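Long-range contacts in acetyl-CoA acetyltransferase A (Ascaris suum, PDB 6BJA), which probably catalyses acetyl transfer between coenzyme A thioesters in lipid metabolism, as a thiolase-family acetyl-CoA C-acetyltransferase: residues Gln70-Arg74 against Ser86-Thr90; Ser374-Ala380 against Ala391-Leu397; Ala253-Gly259 against Ala350-Pro356; Thr27-Leu31 against Val205-Val209. Residue numbers count along the deposited sequence, not the author numbering.

Interaction 1: Gln70-Arg74 against Ser86-Thr90; sequences QNIAR and SQCVT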
loop_
_atom_site.group_PDB
_atom_site.type_symbol
_atom_site.label_atom_id
_atom_site.label_comp_id
_atom_site.label_asym_id
_atom_site.label_seq_id
_atom_site.Cartn_x
_atom_site.Cartn_y
_atom_site.Cartn_z
ATOM N N GLN A 70 -15.085 13.195 -8.157
ATOM C CA GLN A 70 -16.507 13.091 -8.449
ATOM C C GLN A 70 -16.796 13.263 -9.934
ATOM O O GLN A 70 -16.297 14.196 -10.544
ATOM C CB GLN A 70 -17.295 14.167 -7.683
ATOM C CG GLN A 70 -17.367 13.942 -6.198
ATOM C CD GLN A 70 -18.228 14.975 -5.486
ATOM O OE1 GLN A 70 -18.498 16.064 -6.003
ATOM N NE2 GLN A 70 -18.668 14.629 -4.294
ATOM N N ASN A 71 -17.632 12.375 -10.473
ATOM C CA ASN A 71 -18.279 12.522 -11.789
ATOM C C ASN A 71 -17.463 13.300 -12.809
ATOM O O ASN A 71 -17.679 14.496 -13.002
ATOM C CB ASN A 71 -19.655 13.178 -11.576
ATOM C CG ASN A 71 -20.478 13.304 -12.852
ATOM O OD1 ASN A 71 -20.163 12.733 -13.902
ATOM N ND2 ASN A 71 -21.559 14.066 -12.755
ATOM N N ILE A 72 -16.520 12.632 -13.457
ATOM C CA ILE A 72 -15.571 13.381 -14.287
ATOM C C ILE A 72 -16.277 14.154 -15.401
ATOM O O ILE A 72 -15.755 15.174 -15.837
ATOM C CB ILE A 72 -14.472 12.489 -14.908
ATOM C CG1 ILE A 72 -15.053 11.418 -15.825
ATOM C CG2 ILE A 72 -13.593 11.898 -13.820
ATOM C CD1 ILE A 72 -13.995 10.742 -16.622
ATOM N N ALA A 73 -17.447 13.705 -15.844
ATOM C CA ALA A 73 -18.215 14.450 -16.845
ATOM C C ALA A 73 -18.468 15.886 -16.384
ATOM O O ALA A 73 -18.363 16.805 -17.188
ATOM C CB ALA A 73 -19.519 13.772 -17.153
ATOM N N ARG A 74 -18.758 16.086 -15.096
ATOM C CA ARG A 74 -19.002 17.437 -14.593
ATOM C C ARG A 74 -17.706 18.269 -14.538
ATOM O O ARG A 74 -17.706 19.465 -14.834
ATOM C CB ARG A 74 -19.648 17.359 -13.223
ATOM C CG ARG A 74 -20.026 18.709 -12.625
ATOM C CD ARG A 74 -21.154 19.361 -13.380
ATOM N NE ARG A 74 -21.729 20.478 -12.596
ATOM C CZ ARG A 74 -22.646 21.318 -13.063
ATOM N NH1 ARG A 74 -23.154 21.171 -14.280
ATOM N NH2 ARG A 74 -23.084 22.305 -12.286
ATOM N N SER A 86 -25.950 22.975 -17.284
ATOM C CA SER A 86 -25.966 21.811 -18.147
ATOM C C SER A 86 -25.727 20.548 -17.341
ATOM O O SER A 86 -25.004 20.561 -16.349
ATOM C CB SER A 86 -24.924 21.961 -19.251
ATOM O OG SER A 86 -25.261 23.083 -20.044
ATOM N N GLN A 87 -26.345 19.458 -17.780
ATOM C CA GLN A 87 -26.304 18.189 -17.076
ATOM C C GLN A 87 -25.149 17.298 -17.507
ATOM O O GLN A 87 -24.885 17.164 -18.693
ATOM C CB GLN A 87 -27.603 17.457 -17.305
ATOM C CG GLN A 87 -28.738 17.869 -16.380
ATOM C CD GLN A 87 -29.025 19.357 -16.377
ATOM O OE1 GLN A 87 -29.646 19.881 -17.319
ATOM N NE2 GLN A 87 -28.594 20.059 -15.306
ATOM N N CYS A 88 -24.508 16.670 -16.531
ATOM C CA CYS A 88 -23.287 15.893 -16.741
ATOM C C CYS A 88 -23.350 14.518 -16.108
ATOM O O CYS A 88 -23.678 14.402 -14.940
ATOM C CB CYS A 88 -22.114 16.641 -16.155
ATOM S SG CYS A 88 -22.002 18.344 -16.786
ATOM N N VAL A 89 -23.029 13.471 -16.875
ATOM C CA VAL A 89 -23.072 12.116 -16.338
ATOM C C VAL A 89 -21.926 11.294 -16.914
ATOM O O VAL A 89 -21.538 11.478 -18.085
ATOM C CB VAL A 89 -24.428 11.459 -16.632
ATOM C CG1 VAL A 89 -24.658 11.257 -18.133
ATOM C CG2 VAL A 89 -24.553 10.120 -15.905
ATOM N N THR A 90 -21.366 10.415 -16.091
ATOM C CA THR A 90 -20.279 9.531 -16.494
ATOM C C THR A 90 -20.839 8.130 -16.563
ATOM O O THR A 90 -21.571 7.707 -15.678
ATOM C CB THR A 90 -19.080 9.591 -15.532
ATOM O OG1 THR A 90 -18.681 10.966 -15.357
ATOM C CG2 THR A 90 -17.881 8.861 -16.096
#

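Interaction 2: Ser374-Ala380 against Ala391-Leu397; sequences SDELGVA and AILIKKL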
loop_
_atom_site.group_PDB
_atom_site.type_symbol
_atom_site.label_atom_id
_atom_site.label_comp_id
_atom_site.label_asym_id
_atom_site.label_seq_id
_atom_site.Cartn_x
_atom_site.Cartn_y
_atom_site.Cartn_z
ATOM N N SER A 374 -18.968 11.915 -48.797
ATOM C CA SER A 374 -20.338 12.417 -48.762
ATOM C C SER A 374 -21.324 11.429 -49.384
ATOM O O SER A 374 -21.052 10.864 -50.441
ATOM C CB SER A 374 -20.436 13.767 -49.481
ATOM O OG SER A 374 -19.665 14.750 -48.804
ATOM N N ASP A 375 -22.454 11.246 -48.692
ATOM C CA ASP A 375 -23.575 10.388 -49.092
ATOM C C ASP A 375 -23.319 8.910 -48.812
ATOM O O ASP A 375 -24.209 8.088 -49.011
ATOM C CB ASP A 375 -23.932 10.583 -50.578
ATOM C CG ASP A 375 -24.444 11.975 -50.873
ATOM O OD1 ASP A 375 -25.227 12.495 -50.056
ATOM O OD2 ASP A 375 -24.072 12.544 -51.923
ATOM N N GLU A 376 -22.120 8.567 -48.348
ATOM C CA GLU A 376 -21.837 7.185 -47.975
ATOM C C GLU A 376 -22.410 6.843 -46.608
ATOM O O GLU A 376 -22.501 7.701 -45.723
ATOM C CB GLU A 376 -20.334 6.908 -47.987
ATOM C CG GLU A 376 -19.744 6.897 -49.387
ATOM C CD GLU A 376 -18.290 6.459 -49.431
ATOM O OE1 GLU A 376 -17.569 6.597 -48.412
ATOM O OE2 GLU A 376 -17.849 5.985 -50.508
ATOM N N LEU A 377 -22.790 5.575 -46.475
ATOM C CA LEU A 377 -23.261 5.005 -45.214
ATOM C C LEU A 377 -22.124 4.258 -44.543
ATOM O O LEU A 377 -21.363 3.550 -45.190
ATOM C CB LEU A 377 -24.440 4.057 -45.438
ATOM C CG LEU A 377 -25.721 4.686 -45.984
ATOM C CD1 LEU A 377 -26.776 3.604 -46.130
ATOM C CD2 LEU A 377 -26.221 5.829 -45.106
ATOM N N GLY A 378 -22.014 4.431 -43.225
ATOM C CA GLY A 378 -21.008 3.715 -42.469
ATOM C C GLY A 378 -21.625 3.094 -41.218
ATOM O O GLY A 378 -22.637 3.565 -40.683
ATOM N N VAL A 379 -21.005 2.017 -40.756
ATOM C CA VAL A 379 -21.374 1.386 -39.495
ATOM C C VAL A 379 -20.161 1.264 -38.591
ATOM O O VAL A 379 -19.102 0.804 -39.017
ATOM C CB VAL A 379 -21.993 -0.011 -39.704
ATOM C CG1 VAL A 379 -22.279 -0.702 -38.347
ATOM C CG2 VAL A 379 -23.263 0.109 -40.482
ATOM N N ALA A 380 -20.314 1.702 -37.341
ATOM C CA ALA A 380 -19.304 1.486 -36.323
ATOM C C ALA A 380 -19.885 0.546 -35.281
ATOM O O ALA A 380 -21.010 0.750 -34.825
ATOM C CB ALA A 380 -18.862 2.799 -35.693
ATOM N N ALA A 391 -23.785 -0.867 -31.909
ATOM C CA ALA A 391 -23.496 -0.472 -33.294
ATOM C C ALA A 391 -24.308 0.760 -33.659
ATOM O O ALA A 391 -25.421 0.971 -33.146
ATOM C CB ALA A 391 -23.788 -1.609 -34.250
ATOM N N ILE A 392 -23.743 1.589 -34.535
ATOM C CA ILE A 392 -24.390 2.816 -34.969
ATOM C C ILE A 392 -24.254 2.919 -36.486
ATOM O O ILE A 392 -23.226 2.558 -37.060
ATOM C CB ILE A 392 -23.799 4.075 -34.232
ATOM C CG1 ILE A 392 -24.620 5.332 -34.505
ATOM C CG2 ILE A 392 -22.362 4.291 -34.587
ATOM C CD1 ILE A 392 -24.322 6.457 -33.490
ATOM N N LEU A 393 -25.335 3.370 -37.114
ATOM C CA LEU A 393 -25.385 3.626 -38.546
ATOM C C LEU A 393 -25.362 5.121 -38.807
ATOM O O LEU A 393 -26.193 5.865 -38.262
ATOM C CB LEU A 393 -26.653 3.002 -39.138
ATOM C CG LEU A 393 -26.941 3.301 -40.611
ATOM C CD1 LEU A 393 -25.937 2.586 -41.500
ATOM C CD2 LEU A 393 -28.382 2.874 -40.940
ATOM N N ILE A 394 -24.408 5.559 -39.625
ATOM C CA ILE A 394 -24.296 6.971 -39.949
ATOM C C ILE A 394 -24.216 7.235 -41.438
ATOM O O ILE A 394 -23.745 6.401 -42.214
ATOM C CB ILE A 394 -23.099 7.604 -39.253
ATOM C CG1 ILE A 394 -21.783 7.015 -39.707
ATOM C CG2 ILE A 394 -23.238 7.475 -37.720
ATOM C CD1 ILE A 394 -20.625 7.907 -39.310
ATOM N N LYS A 395 -24.707 8.409 -41.823
ATOM C CA LYS A 395 -24.639 8.887 -43.196
ATOM C C LYS A 395 -23.778 10.126 -43.212
ATOM O O LYS A 395 -24.027 11.063 -42.455
ATOM C CB LYS A 395 -26.027 9.220 -43.752
ATOM C CG LYS A 395 -25.982 9.714 -45.212
ATOM C CD LYS A 395 -27.370 10.016 -45.783
ATOM C CE LYS A 395 -28.047 11.179 -45.059
ATOM N NZ LYS A 395 -29.366 11.575 -45.653
ATOM N N LYS A 396 -22.757 10.120 -44.058
ATOM C CA LYS A 396 -21.901 11.280 -44.220
ATOM C C LYS A 396 -22.604 12.284 -45.126
ATOM O O LYS A 396 -23.185 11.906 -46.137
ATOM C CB LYS A 396 -20.558 10.854 -44.787
ATOM C CG LYS A 396 -19.471 11.910 -44.812
ATOM C CD LYS A 396 -18.998 12.244 -43.406
ATOM C CE LYS A 396 -17.897 13.297 -43.400
ATOM N NZ LYS A 396 -16.656 12.871 -44.068
ATOM N N LEU A 397 -22.564 13.559 -44.747
ATOM C CA LEU A 397 -23.244 14.603 -45.502
ATOM C C LEU A 397 -22.257 15.312 -46.418
ATOM O O LEU A 397 -21.054 15.040 -46.372
ATOM C CB LEU A 397 -23.921 15.581 -44.540
ATOM C CG LEU A 397 -24.922 14.863 -43.621
ATOM C CD1 LEU A 397 -25.500 15.808 -42.596
ATOM C CD2 LEU A 397 -26.032 14.198 -44.418
ATOM O OXT LEU A 397 -22.639 16.162 -47.236
HETATM O O HOH W 1 -17.063 14.069 -46.652
HETATM O O HOH W 2 -25.902 12.907 -47.679
#

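Interaction 3: Ala253-Gly259 against Ala350-Pro356; sequences ASTINDG and AVALGHP. With COA (coenzyme A), chain C.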
loop_
_atom_site.group_PDB
_atom_site.type_symbol
_atom_site.label_atom_id
_atom_site.label_comp_id
_atom_site.label_asym_id
_atom_site.label_seq_id
_atom_site.Cartn_x
_atom_site.Cartn_y
_atom_site.Cartn_z
ATOM N N ALA A 253 -3.184 -8.790 -29.991
ATOM C CA ALA A 253 -4.201 -8.220 -29.090
ATOM C C ALA A 253 -3.990 -6.736 -29.025
ATOM O O ALA A 253 -2.877 -6.284 -29.184
ATOM C CB ALA A 253 -4.100 -8.791 -27.710
ATOM N N SER A 254 -5.040 -5.990 -28.732
ATOM C CA SER A 254 -4.856 -4.569 -28.491
ATOM C C SER A 254 -4.072 -4.346 -27.201
ATOM O O SER A 254 -3.903 -5.233 -26.371
ATOM C CB SER A 254 -6.191 -3.820 -28.441
ATOM O OG SER A 254 -6.989 -4.248 -27.369
ATOM N N THR A 255 -3.563 -3.124 -27.088
ATOM C CA THR A 255 -2.696 -2.703 -26.003
ATOM C C THR A 255 -3.490 -1.830 -25.032
ATOM O O THR A 255 -4.665 -1.559 -25.262
ATOM C CB THR A 255 -1.500 -1.898 -26.564
ATOM O OG1 THR A 255 -1.989 -0.921 -27.488
ATOM C CG2 THR A 255 -0.546 -2.820 -27.298
ATOM N N ILE A 256 -2.847 -1.419 -23.949
ATOM C CA ILE A 256 -3.454 -0.441 -23.037
ATOM C C ILE A 256 -2.884 0.953 -23.353
ATOM O O ILE A 256 -1.708 1.112 -23.717
ATOM C CB ILE A 256 -3.274 -0.836 -21.554
ATOM C CG1 ILE A 256 -1.835 -0.815 -21.084
ATOM C CG2 ILE A 256 -3.876 -2.247 -21.312
ATOM C CD1 ILE A 256 -1.710 -1.132 -19.569
ATOM N N ASN A 257 -3.759 1.955 -23.286
ATOM C CA ASN A 257 -3.489 3.248 -23.891
ATOM C C ASN A 257 -4.232 4.397 -23.227
ATOM O O ASN A 257 -5.192 4.183 -22.472
ATOM C CB ASN A 257 -3.867 3.210 -25.374
ATOM C CG ASN A 257 -3.023 2.225 -26.162
ATOM O OD1 ASN A 257 -3.388 1.056 -26.325
ATOM N ND2 ASN A 257 -1.875 2.691 -26.647
ATOM N N ASP A 258 -3.779 5.617 -23.544
ATOM C CA ASP A 258 -4.404 6.860 -23.102
ATOM C C ASP A 258 -4.973 7.628 -24.308
ATOM O O ASP A 258 -4.311 7.728 -25.341
ATOM C CB ASP A 258 -3.400 7.790 -22.390
ATOM C CG ASP A 258 -2.721 7.154 -21.185
ATOM O OD1 ASP A 258 -3.300 6.242 -20.579
ATOM O OD2 ASP A 258 -1.600 7.612 -20.833
ATOM N N GLY A 259 -6.176 8.180 -24.174
ATOM C CA GLY A 259 -6.766 8.968 -25.238
ATOM C C GLY A 259 -8.196 9.372 -24.979
ATOM O O GLY A 259 -8.822 8.879 -24.037
ATOM N N ALA A 350 -7.678 -0.748 -33.523
ATOM C CA ALA A 350 -7.066 -0.663 -32.211
ATOM C C ALA A 350 -5.864 -1.577 -31.960
ATOM O O ALA A 350 -5.069 -1.302 -31.066
ATOM C CB ALA A 350 -8.132 -0.929 -31.157
ATOM N N VAL A 351 -5.700 -2.652 -32.722
ATOM C CA VAL A 351 -4.520 -3.474 -32.524
ATOM C C VAL A 351 -3.249 -2.675 -32.855
ATOM O O VAL A 351 -2.203 -2.875 -32.234
ATOM C CB VAL A 351 -4.606 -4.756 -33.361
ATOM C CG1 VAL A 351 -3.263 -5.458 -33.462
ATOM C CG2 VAL A 351 -5.602 -5.689 -32.708
ATOM N N ALA A 352 -3.366 -1.745 -33.799
ATOM C CA ALA A 352 -2.270 -0.873 -34.178
ATOM C C ALA A 352 -2.374 0.509 -33.548
ATOM O O ALA A 352 -1.362 1.162 -33.330
ATOM C CB ALA A 352 -2.215 -0.730 -35.689
ATOM N N LEU A 353 -3.594 0.987 -33.308
ATOM C CA LEU A 353 -3.777 2.387 -32.870
ATOM C C LEU A 353 -3.884 2.515 -31.347
ATOM O O LEU A 353 -3.669 3.602 -30.822
ATOM C CB LEU A 353 -5.032 2.996 -33.501
ATOM C CG LEU A 353 -5.059 3.082 -35.029
ATOM C CD1 LEU A 353 -6.398 3.564 -35.577
ATOM C CD2 LEU A 353 -3.969 4.005 -35.509
ATOM N N GLY A 354 -4.200 1.426 -30.665
ATOM C CA GLY A 354 -4.356 1.456 -29.212
ATOM C C GLY A 354 -5.809 1.478 -28.798
ATOM O O GLY A 354 -6.687 1.770 -29.599
ATOM N N HIS A 355 -6.066 1.145 -27.536
ATOM C CA HIS A 355 -7.430 0.934 -27.074
ATOM C C HIS A 355 -7.643 1.538 -25.685
ATOM O O HIS A 355 -7.692 0.802 -24.702
ATOM C CB HIS A 355 -7.731 -0.571 -27.068
ATOM C CG HIS A 355 -9.136 -0.940 -26.710
ATOM N ND1 HIS A 355 -10.182 -0.043 -26.657
ATOM C CD2 HIS A 355 -9.645 -2.136 -26.334
ATOM C CE1 HIS A 355 -11.287 -0.685 -26.306
ATOM N NE2 HIS A 355 -10.984 -1.953 -26.109
ATOM N N PRO A 356 -7.763 2.879 -25.610
ATOM C CA PRO A 356 -8.139 3.509 -24.345
ATOM C C PRO A 356 -9.607 3.193 -24.078
ATOM O O PRO A 356 -10.467 3.790 -24.718
ATOM C CB PRO A 356 -7.899 4.996 -24.591
ATOM C CG PRO A 356 -7.466 5.115 -25.994
ATOM C CD PRO A 356 -7.750 3.859 -26.701
HETATM N N1A COA C . 5.146 -6.582 -32.332
HETATM C C2A COA C . 6.152 -7.374 -31.919
HETATM N N3A COA C . 6.345 -7.724 -30.639
HETATM C C4A COA C . 5.515 -7.295 -29.667
HETATM C C5A COA C . 4.385 -6.435 -30.029
HETATM C C6A COA C . 4.236 -6.089 -31.460
HETATM N N6A COA C . 3.226 -5.309 -31.895
HETATM N N7A COA C . 3.736 -6.161 -28.878
HETATM C C8A COA C . 4.397 -6.794 -27.873
HETATM N N9A COA C . 5.463 -7.479 -28.355
HETATM C C1B COA C . 6.459 -8.290 -27.604
HETATM C C2B COA C . 7.317 -7.369 -26.752
HETATM O O2B COA C . 8.565 -7.072 -27.383
HETATM C C3B COA C . 7.548 -8.111 -25.454
HETATM O O3B COA C . 8.937 -8.458 -25.374
HETATM P P3B COA C . 9.573 -9.931 -25.340
HETATM O O7A COA C . 8.967 -10.742 -26.462
HETATM O O8A COA C . 11.064 -9.802 -25.558
HETATM O O9A COA C . 9.286 -10.583 -24.010
HETATM C C4B COA C . 6.512 -9.238 -25.450
HETATM O O4B COA C . 5.857 -9.245 -26.722
HETATM C C5B COA C . 5.453 -8.958 -24.401
HETATM O O5B COA C . 4.788 -7.772 -24.826
HETATM P P1A COA C . 4.663 -6.441 -23.923
HETATM O O1A COA C . 5.989 -6.000 -23.353
HETATM O O2A COA C . 4.047 -5.317 -24.727
HETATM O O3A COA C . 3.715 -6.802 -22.695
HETATM P P2A COA C . 3.771 -5.896 -21.371
HETATM O O4A COA C . 5.108 -6.063 -20.681
HETATM O O5A COA C . 3.496 -4.441 -21.690
HETATM O O6A COA C . 2.591 -6.491 -20.472
HETATM C CBP COA C . 0.320 -5.861 -20.311
HETATM C CCP COA C . 1.324 -6.681 -21.092
HETATM C CDP COA C . 0.331 -6.373 -18.888
HETATM C CEP COA C . 0.726 -4.385 -20.233
HETATM C CAP COA C . -1.095 -6.117 -20.860
HETATM O OAP COA C . -2.035 -5.536 -19.943
HETATM C C9P COA C . -1.320 -5.584 -22.260
HETATM O O9P COA C . -0.559 -4.776 -22.769
HETATM N N8P COA C . -2.379 -6.000 -22.960
HETATM C C7P COA C . -3.361 -6.962 -22.505
HETATM C C6P COA C . -4.184 -7.450 -23.688
HETATM C C5P COA C . -5.589 -6.936 -23.528
HETATM O O5P COA C . -6.463 -7.635 -23.020
HETATM N N4P COA C . -5.792 -5.688 -23.929
HETATM C C3P COA C . -7.083 -5.055 -23.731
HETATM C C2P COA C . -7.997 -5.096 -24.932
HETATM S S1P COA C . -9.660 -5.566 -24.419
HETATM O O HOH W 3 -6.932 -1.611 -23.539
#

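Interaction 4: Thr27-Leu31 against Val205-Val209; sequences TLTSL and VPVSV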
loop_
_atom_site.group_PDB
_atom_site.type_symbol
_atom_site.label_atom_id
_atom_site.label_comp_id
_atom_site.label_asym_id
_atom_site.label_seq_id
_atom_site.Cartn_x
_atom_site.Cartn_y
_atom_site.Cartn_z
ATOM N N THR A 27 3.799 9.483 -23.287
ATOM C CA THR A 27 3.760 10.920 -23.419
ATOM C C THR A 27 2.621 11.616 -22.679
ATOM O O THR A 27 2.787 12.742 -22.212
ATOM C CB THR A 27 3.685 11.265 -24.909
ATOM O OG1 THR A 27 4.775 10.611 -25.594
ATOM C CG2 THR A 27 3.751 12.770 -25.138
ATOM N N LEU A 28 1.486 10.942 -22.528
ATOM C CA LEU A 28 0.340 11.553 -21.872
ATOM C C LEU A 28 0.212 11.177 -20.396
ATOM O O LEU A 28 -0.797 11.486 -19.788
ATOM C CB LEU A 28 -0.959 11.177 -22.593
ATOM C CG LEU A 28 -1.068 11.622 -24.051
ATOM C CD1 LEU A 28 -2.405 11.180 -24.603
ATOM C CD2 LEU A 28 -0.894 13.134 -24.189
ATOM N N THR A 29 1.219 10.543 -19.811
ATOM C CA THR A 29 1.115 10.123 -18.405
ATOM C C THR A 29 0.745 11.261 -17.465
ATOM O O THR A 29 -0.022 11.076 -16.530
ATOM C CB THR A 29 2.431 9.501 -17.915
ATOM O OG1 THR A 29 2.737 8.349 -18.695
ATOM C CG2 THR A 29 2.327 9.059 -16.468
ATOM N N SER A 30 1.269 12.459 -17.718
ATOM C CA SER A 30 1.032 13.567 -16.807
ATOM C C SER A 30 -0.360 14.183 -16.947
ATOM O O SER A 30 -0.747 15.063 -16.156
ATOM C CB SER A 30 2.092 14.637 -17.025
ATOM O OG SER A 30 1.923 15.254 -18.281
ATOM N N LEU A 31 -1.122 13.713 -17.932
ATOM C CA LEU A 31 -2.477 14.197 -18.148
ATOM C C LEU A 31 -3.509 13.172 -17.713
ATOM O O LEU A 31 -3.401 11.985 -18.011
ATOM C CB LEU A 31 -2.689 14.545 -19.617
ATOM C CG LEU A 31 -1.784 15.671 -20.148
ATOM C CD1 LEU A 31 -2.183 15.972 -21.536
ATOM C CD2 LEU A 31 -1.869 16.933 -19.292
ATOM N N VAL A 205 -6.588 16.150 -32.908
ATOM C CA VAL A 205 -6.256 17.442 -32.328
ATOM C C VAL A 205 -5.009 17.250 -31.464
ATOM O O VAL A 205 -4.920 16.307 -30.669
ATOM C CB VAL A 205 -7.460 17.999 -31.558
ATOM C CG1 VAL A 205 -8.657 17.995 -32.482
ATOM C CG2 VAL A 205 -7.773 17.174 -30.379
ATOM N N PRO A 206 -4.004 18.113 -31.645
ATOM C CA PRO A 206 -2.766 17.884 -30.905
ATOM C C PRO A 206 -2.922 18.181 -29.431
ATOM O O PRO A 206 -3.720 19.054 -29.066
ATOM C CB PRO A 206 -1.788 18.866 -31.555
ATOM C CG PRO A 206 -2.659 19.969 -32.050
ATOM C CD PRO A 206 -3.898 19.273 -32.554
ATOM N N VAL A 207 -2.159 17.467 -28.607
ATOM C CA VAL A 207 -2.227 17.602 -27.154
ATOM C C VAL A 207 -0.924 18.164 -26.629
ATOM O O VAL A 207 0.140 17.561 -26.751
ATOM C CB VAL A 207 -2.524 16.250 -26.455
ATOM C CG1 VAL A 207 -2.549 16.436 -24.940
ATOM C CG2 VAL A 207 -3.825 15.677 -26.975
ATOM N N SER A 208 -1.022 19.363 -26.080
ATOM C CA SER A 208 0.099 19.998 -25.416
ATOM C C SER A 208 0.397 19.275 -24.114
ATOM O O SER A 208 -0.528 18.983 -23.357
ATOM C CB SER A 208 -0.228 21.458 -25.127
ATOM O OG SER A 208 -0.492 22.157 -26.336
ATOM N N VAL A 209 1.667 18.988 -23.848
ATOM C CA VAL A 209 2.041 18.347 -22.586
ATOM C C VAL A 209 2.904 19.280 -21.736
ATOM O O VAL A 209 3.995 19.655 -22.149
ATOM C CB VAL A 209 2.784 17.029 -22.835
ATOM C CG1 VAL A 209 3.165 16.375 -21.510
ATOM C CG2 VAL A 209 1.908 16.071 -23.645
#

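Interaction 1: Gln70-Arg74 against Ser86-Thr90
This is a buried, largely polar contact inside a beta-alpha-beta unit of the N-terminal thiolase domain: the start of helix 72-79 is tied by side chains to strand 87-92, the last strand of the unit. Asn71 sits at the N-cap, and its amide bridges two points on the strand. Asn71 ND2 donates to Cys88 O (3.1 Å), and Asn71 OD1 accepts from Thr90 OG1 (2.7 Å). The same hydroxyl oxygen, Thr90 OG1, receives the proton of Ala73 N at 3.0 Å, so Thr90 holds a backbone NH of the helix's first turn. Beside these bonds, Ala73 CB lies 4.0 Å from Cys88 CB, and Arg74 CD rests 3.7 Å from Cys88 SG. The Arg74 guanidinium is bound by Lys84 O and by Gly386 of the second subunit. Ala73 also packs on Val60 of strand 57-61, the strand that pairs with Val89, while at Thr90 the sheet runs on as an antiparallel ladder into the second subunit.

Interaction 2: Ser374-Ala380 against Ala391-Leu397
Side chains alternate along this antiparallel pair, and their rotamers decide how each face is filled. On one face, Leu393 (t, p) bends back over the neighbouring strand, bringing its CD1 to 3.8 Å from Val379 CG2, and the m, t rotamer of Leu377 lays its CD2 3.7 Å from Lys395 CB. Lys395 is extended through its first two angles, so its amine leads away. On the other face, Ala380 CB meets Ile392 CG2 at 4.0 Å, while the t, t chain of Ile392 carries its end outward; Ile394 (p) stands opposite Gly378, which has no side chain. The strands form the beta hairpin 377-384/388-396 of the C-terminal thiolase domain, with helix 298-310 packed on Val379 and Leu393 and helix 357-371 on Ala380 and Ile394. Gly378 N to Ile394 O (2.8 Å) and Ile394 N to Gly378 O (2.9 Å) make one hydrogen-bonded pair, and Ala380 and Ile392 make the next. Toward the chain end, Asp375 N still donates to Lys396 O (2.7 Å). The bent side chain of Lys396 (t, p, t, m) carries its NZ to Leu372 O and Val369 O, and to a water 2.9 Å from that NZ.

Interaction 3: Ala253-Gly259 against Ala350-Pro356
In this thiolase fold, the loop carrying the Gly354-His355-Pro356 motif, with the predicted proton acceptor His355, packs against the run entering strand 257-267, so the contact joins the C-terminal and N-terminal domains in the wall of the coenzyme A pocket. Pro356, Ser254 and Asn257 bury the most surface. Pro356 lies against Asn257-Gly259: its CB is 3.5 Å from Asn257 O and 3.6 Å from Gly259 N, where the bare alpha carbon of Gly259 leaves room for the ring. Ser254 faces short helix 350-353, with its CB 3.8 Å from Ala350 O and its N 4.0 Å from Val351 CG2. Its carbonyl Ser254 O accepts the pantetheine amide N4P of coenzyme A at 3.1 Å, while its hydroxyl bonds to Ala325 O. Asn257 ties down the loop of His355: its OD1 receives His355 N and also Thr255 OG1 (2.7 Å), and its ND2 reaches Ala22 O on strand 11-23. A side chain on Gly354, which has positive phi, would collide with the Asn257 amide. Through ND1 the His355 ring bonds to Ser360, and a water joins Thr255 O to His355 O, 2.8 Å from each. The one direct hydrogen bond between the segments is His355 N to Asn257 OD1, 2.9 Å long.

Interaction 4: Thr27-Leu31 against Val205-Val209
Val207, on the short strand 207-208, is the first residue of its segment to meet the turn 27-31. Its CB points toward that turn, and its CG1 rests against the touching ends of two leucines, 3.5 Å from Leu31 CD1 and 3.8 Å from Leu28 CD2. Both leucines belong to a type I beta turn, closed by Leu31 N donating to Leu28 O at 2.9 Å, and the turn brings their tips together as one apolar surface for the valine. Val207 also packs on Thr19 and Pro20 of strand 11-23, while Leu28 and Leu31 share Leu36 of helix 33-48. Ser208 turns its side chain away and offers its carbonyl, with Ser208 O 3.9 Å from Leu31 CD1. Val209, exposed in the chain, then comes back toward the turn and gives up more surface here than any other residue of the pair. Its CG1 lies 3.7 Å from Thr27 O and 3.6 Å from Ser30 OG; its CG2 is 4.1 Å from Leu28 CD2 and likewise 4.1 Å from Thr27 CG2. The Thr27 hydroxyl is engaged by Glu223; Val207 pairs its backbone with Leu219 and Val209 with Val217. The two segments share no hydrogen bond: they meet by van der Waals contact, mostly between apolar side chains, with methyls also against a few polar atoms, so the contact rests on close side-chain packing.

How the interactions relate
Interactions 1 and 3 are buried, whereas 2 and 4 run out toward the surface. Interactions 1, 2 and 3 all reach the same mixed sheet: the first at strand 87-92, at one end within this chain, the second in the hairpin near the far end, the third at strand 257-267, in the interior of the sheet. Interaction 1 alone of the four is touched by another subunit. The chemistry follows position: side-chain hydrogen bonds at a helix start in 1, a backbone ladder in 2, a polar and ligand-lined junction between domains in 3, apolar contact in 4. Interactions 3 and 4 touch, Asp258 O lying 4.0 Å from Leu28 CD1; the centres of 2 and 4 are about 30 Å apart.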